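Local coordinates for binary enterotoxin of Clostridium perfringens component a (Clostridium perfringens, PDB 5WTZ), which acts as the enzymatic component of a binary enterotoxin, binding NAD+ and ADP-ribosylating actin, at residues L157-A169 and L178-A190. Residues are numbered along the deposited sequence; the frame is centred on the assembly and turned at random.
Sequences LVHLKLPTNTPAA and LRVLIDQGYSLKA
The ring of Y186 meets CG2 of T166 and CD of P167 obliquely, with the carbonyl oxygen of D183 lying in plane at its edge. Its hydroxyl comes up against the proline ring, OH to P167 CD 3.1 Å, while K212 makes a cation-pi contact with the ring. T166 is held by the type II turn P163-T166: its OG1 donates to P163 O over 2.6 Å, and the backbone N of T166 reaches that oxygen from the same face of its plane. With OG1 bound there, CG2 stands anti to the backbone N and touches CG2 of I182.

Past this turn, strands 168-171 and 179-182 form an antiparallel hairpin within the N-terminal ADP-ribosyltransferase-like domain, away from the NAD pocket. A169 and L181 make its hydrogen-bonded pair, with L181 N to A169 O at 2.8 Å; A169 N returns a bond to L181 O. Just beyond the bridge of A168 with I182, a longer hydrogen bond runs from D183 N to P167 O, 3.3 Å, and beside it the CB atoms of P167 and D183 pack together. D183 OD1 accepts a hydrogen bond from the backbone N of Q184, from above the carboxylate plane, and another links it to S80 OG.

Between the end of strand 156-162 in the five-stranded sheet and strand 179-182 of the hairpin, L162 and I182 meet tip to tip, L162 CD2 to I182 CD1 3.8 Å. Farther along, CG1 of V158, anti to its backbone N (chi1 -179°), reaches CD1 of L188 at 4.0 Å, and Y96 of strand 92-98 packs against both residues.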
loop_
_atom_site.group_PDB
_atom_site.type_symbol
_atom_site.label_atom_id
_atom_site.label_comp_id
_atom_site.label_asym_id
_atom_site.label_seq_id
_atom_site.Cartn_x
_atom_site.Cartn_y
_atom_site.Cartn_z
ATOM N N LEU A 157 -18.783 7.279 -2.809
ATOM C CA LEU A 157 -18.327 8.633 -2.537
ATOM C C LEU A 157 -17.459 8.587 -1.290
ATOM O O LEU A 157 -17.913 8.154 -0.206
ATOM C CB LEU A 157 -19.498 9.598 -2.334
ATOM C CG LEU A 157 -19.107 10.982 -1.786
ATOM C CD1 LEU A 157 -18.287 11.769 -2.812
ATOM C CD2 LEU A 157 -20.333 11.787 -1.349
ATOM N N VAL A 158 -16.209 9.021 -1.428
ATOM C CA VAL A 158 -15.296 9.068 -0.289
ATOM C C VAL A 158 -15.286 10.473 0.305
ATOM O O VAL A 158 -15.067 11.457 -0.391
ATOM C CB VAL A 158 -13.853 8.650 -0.664
ATOM C CG1 VAL A 158 -12.943 8.695 0.562
ATOM C CG2 VAL A 158 -13.834 7.235 -1.263
ATOM N N HIS A 159 -15.523 10.530 1.608
ATOM C CA HIS A 159 -15.530 11.751 2.389
ATOM C C HIS A 159 -14.343 11.661 3.353
ATOM O O HIS A 159 -14.455 11.087 4.431
ATOM C CB HIS A 159 -16.874 11.880 3.111
ATOM C CG HIS A 159 -17.002 13.089 3.981
ATOM N ND1 HIS A 159 -17.560 13.035 5.237
ATOM C CD2 HIS A 159 -16.696 14.389 3.758
ATOM C CE1 HIS A 159 -17.569 14.247 5.767
ATOM N NE2 HIS A 159 -17.054 15.087 4.887
ATOM N N LEU A 160 -13.212 12.225 2.934
ATOM C CA LEU A 160 -11.904 11.949 3.523
ATOM C C LEU A 160 -11.422 13.102 4.380
ATOM O O LEU A 160 -11.395 14.248 3.920
ATOM C CB LEU A 160 -10.884 11.660 2.406
ATOM C CG LEU A 160 -9.454 11.283 2.837
ATOM C CD1 LEU A 160 -9.408 9.953 3.592
ATOM C CD2 LEU A 160 -8.527 11.238 1.629
ATOM N N LYS A 161 -11.047 12.793 5.622
ATOM C CA LYS A 161 -10.590 13.802 6.575
ATOM C C LYS A 161 -9.068 13.897 6.567
ATOM O O LYS A 161 -8.369 12.961 6.967
ATOM C CB LYS A 161 -11.100 13.492 7.982
ATOM C CG LYS A 161 -10.798 14.591 9.004
ATOM C CD LYS A 161 -11.247 14.221 10.406
ATOM C CE LYS A 161 -11.127 15.416 11.344
ATOM N NZ LYS A 161 -11.520 15.087 12.751
ATOM N N LEU A 162 -8.567 15.035 6.103
ATOM C CA LEU A 162 -7.136 15.299 6.068
ATOM C C LEU A 162 -6.719 15.962 7.368
ATOM O O LEU A 162 -7.263 17.002 7.732
ATOM C CB LEU A 162 -6.780 16.205 4.880
ATOM C CG LEU A 162 -7.298 15.838 3.494
ATOM C CD1 LEU A 162 -6.828 16.879 2.490
ATOM C CD2 LEU A 162 -6.832 14.451 3.104
ATOM N N PRO A 163 -5.758 15.367 8.089
ATOM C CA PRO A 163 -5.361 16.003 9.351
ATOM C C PRO A 163 -4.558 17.289 9.157
ATOM O O PRO A 163 -4.089 17.568 8.050
ATOM C CB PRO A 163 -4.507 14.933 10.032
ATOM C CG PRO A 163 -4.023 14.049 8.937
ATOM C CD PRO A 163 -5.063 14.089 7.843
ATOM N N THR A 164 -4.421 18.054 10.238
ATOM C CA THR A 164 -3.541 19.216 10.299
ATOM C C THR A 164 -2.146 18.906 9.742
ATOM O O THR A 164 -1.634 17.804 9.932
ATOM C CB THR A 164 -3.418 19.722 11.760
ATOM O OG1 THR A 164 -4.707 20.125 12.226
ATOM C CG2 THR A 164 -2.481 20.913 11.857
ATOM N N ASN A 165 -1.565 19.876 9.032
ATOM C CA ASN A 165 -0.207 19.791 8.475
ATOM C C ASN A 165 -0.052 18.828 7.300
ATOM O O ASN A 165 1.064 18.570 6.854
ATOM C CB ASN A 165 0.792 19.425 9.571
ATOM C CG ASN A 165 0.918 20.509 10.611
ATOM O OD1 ASN A 165 0.845 21.698 10.292
ATOM N ND2 ASN A 165 1.089 20.111 11.867
ATOM N N THR A 166 -1.162 18.300 6.797
ATOM C CA THR A 166 -1.130 17.525 5.558
ATOM C C THR A 166 -0.729 18.438 4.407
ATOM O O THR A 166 -1.319 19.490 4.239
ATOM C CB THR A 166 -2.496 16.885 5.216
ATOM O OG1 THR A 166 -2.929 16.047 6.290
ATOM C CG2 THR A 166 -2.400 16.053 3.942
ATOM N N PRO A 167 0.280 18.036 3.622
ATOM C CA PRO A 167 0.580 18.718 2.364
ATOM C C PRO A 167 -0.592 18.566 1.410
ATOM O O PRO A 167 -0.864 17.455 0.958
ATOM C CB PRO A 167 1.820 17.982 1.849
ATOM C CG PRO A 167 2.398 17.327 3.047
ATOM C CD PRO A 167 1.213 16.930 3.867
ATOM N N ALA A 168 -1.277 19.667 1.121
ATOM C CA ALA A 168 -2.522 19.638 0.372
ATOM C C ALA A 168 -2.677 20.943 -0.386
ATOM O O ALA A 168 -3.255 21.901 0.128
ATOM C CB ALA A 168 -3.697 19.422 1.305
ATOM N N ALA A 169 -2.150 20.988 -1.605
ATOM C CA ALA A 169 -2.091 22.238 -2.357
ATOM C C ALA A 169 -3.349 22.482 -3.192
ATOM O O ALA A 169 -3.915 21.547 -3.770
ATOM C CB ALA A 169 -0.858 22.245 -3.242
ATOM N N LEU A 178 -12.096 24.132 -7.783
ATOM C CA LEU A 178 -10.660 23.871 -7.665
ATOM C C LEU A 178 -10.313 22.582 -6.927
ATOM O O LEU A 178 -11.044 22.145 -6.032
ATOM C CB LEU A 178 -9.994 25.016 -6.935
ATOM C CG LEU A 178 -9.749 26.196 -7.847
ATOM C CD1 LEU A 178 -9.777 27.379 -6.950
ATOM C CD2 LEU A 178 -8.414 26.071 -8.550
ATOM N N ARG A 179 -9.170 22.003 -7.277
ATOM C CA ARG A 179 -8.762 20.711 -6.723
ATOM C C ARG A 179 -7.704 20.822 -5.624
ATOM O O ARG A 179 -7.048 21.850 -5.453
ATOM C CB ARG A 179 -8.241 19.801 -7.839
ATOM C CG ARG A 179 -9.155 19.737 -9.042
ATOM C CD ARG A 179 -8.698 18.688 -10.049
ATOM N NE ARG A 179 -8.680 17.352 -9.466
ATOM C CZ ARG A 179 -9.773 16.642 -9.208
ATOM N NH1 ARG A 179 -10.966 17.143 -9.483
ATOM N NH2 ARG A 179 -9.676 15.433 -8.674
ATOM N N VAL A 180 -7.557 19.738 -4.879
ATOM C CA VAL A 180 -6.592 19.665 -3.804
ATOM C C VAL A 180 -5.620 18.527 -4.077
ATOM O O VAL A 180 -6.023 17.391 -4.283
ATOM C CB VAL A 180 -7.290 19.456 -2.445
ATOM C CG1 VAL A 180 -6.261 19.202 -1.345
ATOM C CG2 VAL A 180 -8.176 20.661 -2.123
ATOM N N LEU A 181 -4.336 18.839 -4.086
ATOM C CA LEU A 181 -3.332 17.850 -4.409
ATOM C C LEU A 181 -2.638 17.366 -3.134
ATOM O O LEU A 181 -1.963 18.134 -2.450
ATOM C CB LEU A 181 -2.332 18.438 -5.409
ATOM C CG LEU A 181 -1.192 17.581 -5.956
ATOM C CD1 LEU A 181 -1.672 16.223 -6.407
ATOM C CD2 LEU A 181 -0.513 18.318 -7.100
ATOM N N ILE A 182 -2.832 16.094 -2.809
ATOM C CA ILE A 182 -2.265 15.526 -1.589
ATOM C C ILE A 182 -0.964 14.775 -1.867
ATOM O O ILE A 182 -0.870 14.009 -2.826
ATOM C CB ILE A 182 -3.251 14.557 -0.905
ATOM C CG1 ILE A 182 -4.623 15.211 -0.744
ATOM C CG2 ILE A 182 -2.697 14.093 0.435
ATOM C CD1 ILE A 182 -5.743 14.211 -0.562
ATOM N N ASP A 183 0.031 15.000 -1.014
ATOM C CA ASP A 183 1.326 14.326 -1.117
ATOM C C ASP A 183 1.242 12.788 -1.151
ATOM O O ASP A 183 0.248 12.182 -0.733
ATOM C CB ASP A 183 2.209 14.769 0.053
ATOM C CG ASP A 183 3.686 14.654 -0.251
ATOM O OD1 ASP A 183 4.027 14.343 -1.410
ATOM O OD2 ASP A 183 4.504 14.893 0.669
ATOM N N GLN A 184 2.305 12.171 -1.663
ATOM C CA GLN A 184 2.478 10.729 -1.638
ATOM C C GLN A 184 2.665 10.228 -0.214
ATOM O O GLN A 184 3.016 11.005 0.673
ATOM C CB GLN A 184 3.695 10.312 -2.470
ATOM C CG GLN A 184 3.474 10.190 -3.963
ATOM C CD GLN A 184 4.634 9.480 -4.644
ATOM O OE1 GLN A 184 4.495 8.351 -5.118
ATOM N NE2 GLN A 184 5.788 10.135 -4.683
ATOM N N GLY A 185 2.428 8.932 -0.007
ATOM C CA GLY A 185 2.775 8.265 1.238
ATOM C C GLY A 185 1.647 7.972 2.212
ATOM O O GLY A 185 1.892 7.478 3.312
ATOM N N TYR A 186 0.407 8.245 1.825
ATOM C CA TYR A 186 -0.690 8.070 2.771
ATOM C C TYR A 186 -1.560 6.857 2.493
ATOM O O TYR A 186 -1.487 6.225 1.430
ATOM C CB TYR A 186 -1.564 9.335 2.801
ATOM C CG TYR A 186 -0.822 10.549 3.289
ATOM C CD1 TYR A 186 -0.694 10.812 4.649
ATOM C CD2 TYR A 186 -0.228 11.429 2.395
ATOM C CE1 TYR A 186 -0.003 11.921 5.100
ATOM C CE2 TYR A 186 0.468 12.543 2.837
ATOM C CZ TYR A 186 0.576 12.784 4.189
ATOM O OH TYR A 186 1.263 13.888 4.634
ATOM N N SER A 187 -2.390 6.540 3.480
ATOM C CA SER A 187 -3.375 5.484 3.362
ATOM C C SER A 187 -4.747 5.964 3.855
ATOM O O SER A 187 -4.858 6.980 4.545
ATOM C CB SER A 187 -2.936 4.252 4.157
ATOM O OG SER A 187 -1.577 3.906 3.887
ATOM N N LEU A 188 -5.775 5.210 3.494
ATOM C CA LEU A 188 -7.145 5.485 3.892
ATOM C C LEU A 188 -7.634 4.488 4.936
ATOM O O LEU A 188 -7.521 3.270 4.753
ATOM C CB LEU A 188 -8.045 5.454 2.649
ATOM C CG LEU A 188 -9.543 5.735 2.725
ATOM C CD1 LEU A 188 -10.014 6.133 1.347
ATOM C CD2 LEU A 188 -10.319 4.514 3.207
ATOM N N LYS A 189 -8.204 5.010 6.017
ATOM C CA LYS A 189 -8.811 4.196 7.073
ATOM C C LYS A 189 -10.267 4.583 7.259
ATOM O O LYS A 189 -10.570 5.719 7.666
ATOM C CB LYS A 189 -8.058 4.372 8.386
ATOM C CG LYS A 189 -8.604 3.546 9.525
ATOM C CD LYS A 189 -7.884 3.856 10.816
ATOM C CE LYS A 189 -8.313 2.888 11.914
ATOM N NZ LYS A 189 -7.700 3.260 13.206
ATOM N N ALA A 190 -11.169 3.651 6.972
ATOM C CA ALA A 190 -12.598 3.957 7.019
ATOM C C ALA A 190 -13.052 4.193 8.465
ATOM O O ALA A 190 -12.586 3.532 9.397
ATOM C CB ALA A 190 -13.407 2.838 6.362
#